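PDB 7CGF: PUM-HD domain-containing protein from Caenorhabditis elegans, which probably binds the 3' untranslated regions of messenger RNAs through its Pumilio-homology domain. Local coordinates for residues Leu139-Met150 with Tyr170-Glu180. The protein carries 2 engineered substitutions. Residues are numbered along the deposited sequence; the frame is centred on the assembly and turned at random.
Sequences LSQIRHVIHRCM and YVQFIVDTLLE
Phe173 is the main bump. Its ring enters a hollow made by Leu139, Ile142, Arg143 and Ile146, at the bend where helix 132-142 gives way to helix 146-150. CG of Arg143 lies over one ring face in a CH-pi contact, 4.0 Å from the centroid. CG2 of Ile142 meets the ring edge, and CB of Leu139 sits 4.0 Å from CE1 of Phe173. The Arg143 chain bends at chi3 (-131°), and its guanidinium lays one face on CB of Phe173. A water accepts from the backbone N of Phe173 and, weakly, from NH1 of Arg143.

Ile146 fills the next notch. Its CD1 touches CG1 of Ile174 at 3.9 Å, and its CG2 lies beside OG1 of Thr177. That hydroxyl, beside its backbone N (chi1 -57°), donates to O of Phe173 at 2.7 Å. Thr177 thus turns its methyl to SD of Met150 (3.7 Å) and the backbone of His147. CE of Met150 presses on CD2 of Leu178 at a tight 3.4 Å. Helix 155-165 backs Leu139, Ile142 and Ile146; Met188 touches Met150 and Leu178.

At the Glu180 end, ND1 of His147 donates to OE2 of Glu180, but the modelled 2.3 Å is implausibly short and its geometry doubtful. NE2 of His147 bonds to Glu187, which probably helps fix the ring.

The contact lies largely within predicted Pumilio repeat 141-176 of the alpha-helical solenoid and runs into the next. The axes of segments 146-150 and 172-178 cross at -79°. Its centre is greasy, its ends polar; if both bonds hold, two carboxylates would be consistent with a protonated His147.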
loop_
_atom_site.group_PDB
_atom_site.type_symbol
_atom_site.label_atom_id
_atom_site.label_comp_id
_atom_site.label_asym_id
_atom_site.label_seq_id
_atom_site.Cartn_x
_atom_site.Cartn_y
_atom_site.Cartn_z
ATOM N N LEU A 139 7.020 -16.491 7.073
ATOM C CA LEU A 139 8.035 -15.541 6.625
ATOM C C LEU A 139 9.377 -16.220 6.399
ATOM O O LEU A 139 10.143 -15.802 5.522
ATOM C CB LEU A 139 8.194 -14.410 7.641
ATOM C CG LEU A 139 7.018 -13.446 7.748
ATOM C CD1 LEU A 139 7.334 -12.298 8.699
ATOM C CD2 LEU A 139 6.665 -12.940 6.369
ATOM N N SER A 140 9.674 -17.270 7.170
ATOM C CA SER A 140 10.937 -17.983 7.002
ATOM C C SER A 140 11.072 -18.568 5.598
ATOM O O SER A 140 12.191 -18.752 5.104
ATOM C CB SER A 140 11.065 -19.074 8.069
ATOM O OG SER A 140 10.351 -20.242 7.681
ATOM N N GLN A 141 9.947 -18.846 4.937
ATOM C CA GLN A 141 9.961 -19.277 3.544
ATOM C C GLN A 141 10.012 -18.093 2.587
ATOM O O GLN A 141 10.713 -18.143 1.569
ATOM C CB GLN A 141 8.727 -20.135 3.261
ATOM C CG GLN A 141 8.852 -21.539 3.813
ATOM C CD GLN A 141 9.736 -22.401 2.930
ATOM O OE1 GLN A 141 10.937 -22.181 2.832
ATOM N NE2 GLN A 141 9.132 -23.381 2.259
ATOM N N ILE A 142 9.267 -17.026 2.891
ATOM C CA ILE A 142 9.330 -15.799 2.099
ATOM C C ILE A 142 10.764 -15.290 2.015
ATOM O O ILE A 142 11.161 -14.687 1.005
ATOM C CB ILE A 142 8.364 -14.746 2.695
ATOM C CG1 ILE A 142 6.910 -15.216 2.538
ATOM C CG2 ILE A 142 8.542 -13.386 2.044
ATOM C CD1 ILE A 142 6.452 -15.338 1.110
ATOM N N ARG A 143 11.564 -15.563 3.055
ATOM C CA ARG A 143 12.973 -15.169 3.097
ATOM C C ARG A 143 13.713 -15.580 1.830
ATOM O O ARG A 143 14.576 -14.844 1.329
ATOM C CB ARG A 143 13.635 -15.818 4.315
ATOM C CG ARG A 143 14.223 -14.874 5.327
ATOM C CD ARG A 143 14.789 -15.654 6.509
ATOM N NE ARG A 143 14.318 -15.088 7.770
ATOM C CZ ARG A 143 14.942 -14.111 8.419
ATOM N NH1 ARG A 143 14.440 -13.635 9.556
ATOM N NH2 ARG A 143 16.072 -13.618 7.926
ATOM N N HIS A 144 13.382 -16.756 1.296
ATOM C CA HIS A 144 14.122 -17.323 0.176
ATOM C C HIS A 144 13.868 -16.607 -1.139
ATOM O O HIS A 144 14.656 -16.783 -2.078
ATOM C CB HIS A 144 13.777 -18.806 0.021
ATOM C CG HIS A 144 14.065 -19.606 1.243
ATOM N ND1 HIS A 144 13.147 -20.460 1.813
ATOM C CD2 HIS A 144 15.167 -19.659 2.025
ATOM C CE1 HIS A 144 13.677 -21.019 2.885
ATOM N NE2 HIS A 144 14.898 -20.542 3.041
ATOM N N VAL A 145 12.789 -15.828 -1.240
ATOM C CA VAL A 145 12.415 -15.189 -2.497
ATOM C C VAL A 145 12.078 -13.713 -2.305
ATOM O O VAL A 145 11.400 -13.126 -3.150
ATOM C CB VAL A 145 11.226 -15.926 -3.158
ATOM C CG1 VAL A 145 11.645 -17.312 -3.648
ATOM C CG2 VAL A 145 10.063 -16.075 -2.163
ATOM N N ILE A 146 12.608 -13.078 -1.253
ATOM C CA ILE A 146 12.074 -11.778 -0.830
ATOM C C ILE A 146 12.325 -10.659 -1.859
ATOM O O ILE A 146 11.436 -9.832 -2.091
ATOM C CB ILE A 146 12.597 -11.425 0.579
ATOM C CG1 ILE A 146 12.048 -10.078 1.067
ATOM C CG2 ILE A 146 14.124 -11.459 0.631
ATOM C CD1 ILE A 146 10.516 -9.970 1.116
ATOM N N HIS A 147 13.507 -10.596 -2.504
ATOM C CA HIS A 147 13.724 -9.491 -3.447
ATOM C C HIS A 147 12.743 -9.555 -4.614
ATOM O O HIS A 147 12.111 -8.551 -4.963
ATOM C CB HIS A 147 15.166 -9.456 -3.974
ATOM C CG HIS A 147 15.444 -8.293 -4.900
ATOM N ND1 HIS A 147 16.335 -7.285 -4.591
ATOM C CD2 HIS A 147 14.943 -7.983 -6.123
ATOM C CE1 HIS A 147 16.373 -6.408 -5.582
ATOM N NE2 HIS A 147 15.535 -6.807 -6.523
ATOM N N ARG A 148 12.581 -10.741 -5.219
ATOM C CA ARG A 148 11.656 -10.853 -6.337
ATOM C C ARG A 148 10.221 -10.681 -5.866
ATOM O O ARG A 148 9.390 -10.096 -6.573
ATOM C CB ARG A 148 11.861 -12.203 -7.034
ATOM C CG ARG A 148 11.078 -12.370 -8.333
ATOM C CD ARG A 148 11.488 -13.633 -9.097
ATOM N NE ARG A 148 11.612 -14.800 -8.221
ATOM C CZ ARG A 148 10.706 -15.770 -8.124
ATOM N NH1 ARG A 148 9.606 -15.732 -8.859
ATOM N NH2 ARG A 148 10.905 -16.785 -7.297
ATOM N N CYS A 149 9.937 -11.147 -4.652
ATOM C CA CYS A 149 8.596 -11.014 -4.093
ATOM C C CYS A 149 8.180 -9.547 -4.003
ATOM O O CYS A 149 7.036 -9.193 -4.306
ATOM C CB CYS A 149 8.585 -11.675 -2.715
ATOM S SG CYS A 149 7.058 -12.455 -2.244
ATOM N N MET A 150 9.109 -8.673 -3.609
ATOM C CA MET A 150 8.765 -7.276 -3.364
ATOM C C MET A 150 8.334 -6.548 -4.628
ATOM O O MET A 150 7.547 -5.596 -4.554
ATOM C CB MET A 150 9.957 -6.572 -2.717
ATOM C CG MET A 150 10.254 -7.125 -1.347
ATOM S SD MET A 150 11.832 -6.460 -0.757
ATOM C CE MET A 150 11.540 -4.829 -1.291
ATOM N N TYR A 170 10.587 -8.971 13.430
ATOM C CA TYR A 170 10.513 -10.154 12.587
ATOM C C TYR A 170 10.401 -9.829 11.099
ATOM O O TYR A 170 10.332 -10.757 10.288
ATOM C CB TYR A 170 9.341 -11.049 13.026
ATOM C CG TYR A 170 9.450 -11.464 14.477
ATOM C CD1 TYR A 170 10.494 -12.277 14.905
ATOM C CD2 TYR A 170 8.525 -11.027 15.422
ATOM C CE1 TYR A 170 10.611 -12.654 16.237
ATOM C CE2 TYR A 170 8.635 -11.396 16.759
ATOM C CZ TYR A 170 9.678 -12.210 17.154
ATOM O OH TYR A 170 9.792 -12.577 18.475
ATOM N N VAL A 171 10.391 -8.551 10.716
ATOM C CA VAL A 171 10.514 -8.182 9.308
ATOM C C VAL A 171 11.831 -7.482 9.032
ATOM O O VAL A 171 11.987 -6.854 7.982
ATOM C CB VAL A 171 9.330 -7.326 8.826
ATOM C CG1 VAL A 171 8.029 -8.123 8.936
ATOM C CG2 VAL A 171 9.238 -6.014 9.609
ATOM N N GLN A 172 12.781 -7.546 9.972
ATOM C CA GLN A 172 14.106 -6.992 9.704
ATOM C C GLN A 172 14.695 -7.539 8.405
ATOM O O GLN A 172 15.362 -6.797 7.675
ATOM C CB GLN A 172 15.044 -7.285 10.881
ATOM C CG GLN A 172 16.398 -6.604 10.746
ATOM C CD GLN A 172 16.298 -5.103 10.745
ATOM O OE1 GLN A 172 15.623 -4.502 11.584
ATOM N NE2 GLN A 172 16.977 -4.474 9.796
ATOM N N PHE A 173 14.422 -8.807 8.071
ATOM C CA PHE A 173 14.974 -9.370 6.843
ATOM C C PHE A 173 14.435 -8.665 5.609
ATOM O O PHE A 173 15.105 -8.643 4.567
ATOM C CB PHE A 173 14.719 -10.882 6.769
ATOM C CG PHE A 173 13.323 -11.265 6.334
ATOM C CD1 PHE A 173 12.293 -11.373 7.265
ATOM C CD2 PHE A 173 13.057 -11.552 5.009
ATOM C CE1 PHE A 173 11.013 -11.730 6.861
ATOM C CE2 PHE A 173 11.770 -11.920 4.595
ATOM C CZ PHE A 173 10.756 -12.013 5.524
ATOM N N ILE A 174 13.234 -8.077 5.703
ATOM C CA ILE A 174 12.692 -7.292 4.594
ATOM C C ILE A 174 13.379 -5.935 4.512
ATOM O O ILE A 174 13.719 -5.458 3.423
ATOM C CB ILE A 174 11.161 -7.135 4.747
ATOM C CG1 ILE A 174 10.478 -8.503 4.728
ATOM C CG2 ILE A 174 10.607 -6.159 3.680
ATOM C CD1 ILE A 174 8.989 -8.459 5.164
ATOM N N VAL A 175 13.602 -5.299 5.662
ATOM C CA VAL A 175 14.342 -4.041 5.695
ATOM C C VAL A 175 15.751 -4.245 5.143
ATOM O O VAL A 175 16.230 -3.446 4.332
ATOM C CB VAL A 175 14.357 -3.486 7.134
ATOM C CG1 VAL A 175 15.215 -2.235 7.222
ATOM C CG2 VAL A 175 12.923 -3.168 7.600
ATOM N N ASP A 176 16.424 -5.328 5.550
ATOM C CA ASP A 176 17.774 -5.603 5.049
ATOM C C ASP A 176 17.776 -5.920 3.560
ATOM O O ASP A 176 18.821 -5.797 2.904
ATOM C CB ASP A 176 18.425 -6.770 5.809
ATOM C CG ASP A 176 18.682 -6.457 7.288
ATOM O OD1 ASP A 176 18.635 -5.274 7.675
ATOM O OD2 ASP A 176 18.942 -7.409 8.061
ATOM N N THR A 177 16.638 -6.373 3.017
ATOM C CA THR A 177 16.542 -6.531 1.567
ATOM C C THR A 177 16.426 -5.177 0.876
ATOM O O THR A 177 17.093 -4.939 -0.137
ATOM C CB THR A 177 15.352 -7.418 1.207
ATOM O OG1 THR A 177 15.482 -8.670 1.860
ATOM C CG2 THR A 177 15.321 -7.672 -0.320
ATOM N N LEU A 178 15.616 -4.260 1.426
ATOM C CA LEU A 178 15.614 -2.879 0.937
ATOM C C LEU A 178 17.004 -2.270 0.952
ATOM O O LEU A 178 17.329 -1.448 0.088
ATOM C CB LEU A 178 14.676 -2.006 1.776
ATOM C CG LEU A 178 13.187 -2.326 1.582
ATOM C CD1 LEU A 178 12.338 -1.454 2.495
ATOM C CD2 LEU A 178 12.820 -2.069 0.134
ATOM N N LEU A 179 17.829 -2.654 1.925
ATOM C CA LEU A 179 19.178 -2.131 2.077
ATOM C C LEU A 179 20.247 -3.065 1.500
ATOM O O LEU A 179 21.436 -2.868 1.774
ATOM C CB LEU A 179 19.464 -1.872 3.560
ATOM C CG LEU A 179 18.588 -0.796 4.209
ATOM C CD1 LEU A 179 18.698 -0.862 5.732
ATOM C CD2 LEU A 179 18.982 0.562 3.676
ATOM N N GLU A 180 19.870 -4.046 0.679
ATOM C CA GLU A 180 20.854 -5.072 0.342
ATOM C C GLU A 180 21.970 -4.533 -0.559
ATOM O O GLU A 180 23.110 -4.990 -0.443
ATOM C CB GLU A 180 20.157 -6.293 -0.278
ATOM C CG GLU A 180 19.720 -6.118 -1.710
ATOM C CD GLU A 180 18.834 -7.267 -2.210
ATOM O OE1 GLU A 180 18.663 -8.260 -1.484
ATOM O OE2 GLU A 180 18.311 -7.166 -3.328
HETATM O O HOH W 1 13.934 -10.678 10.488
#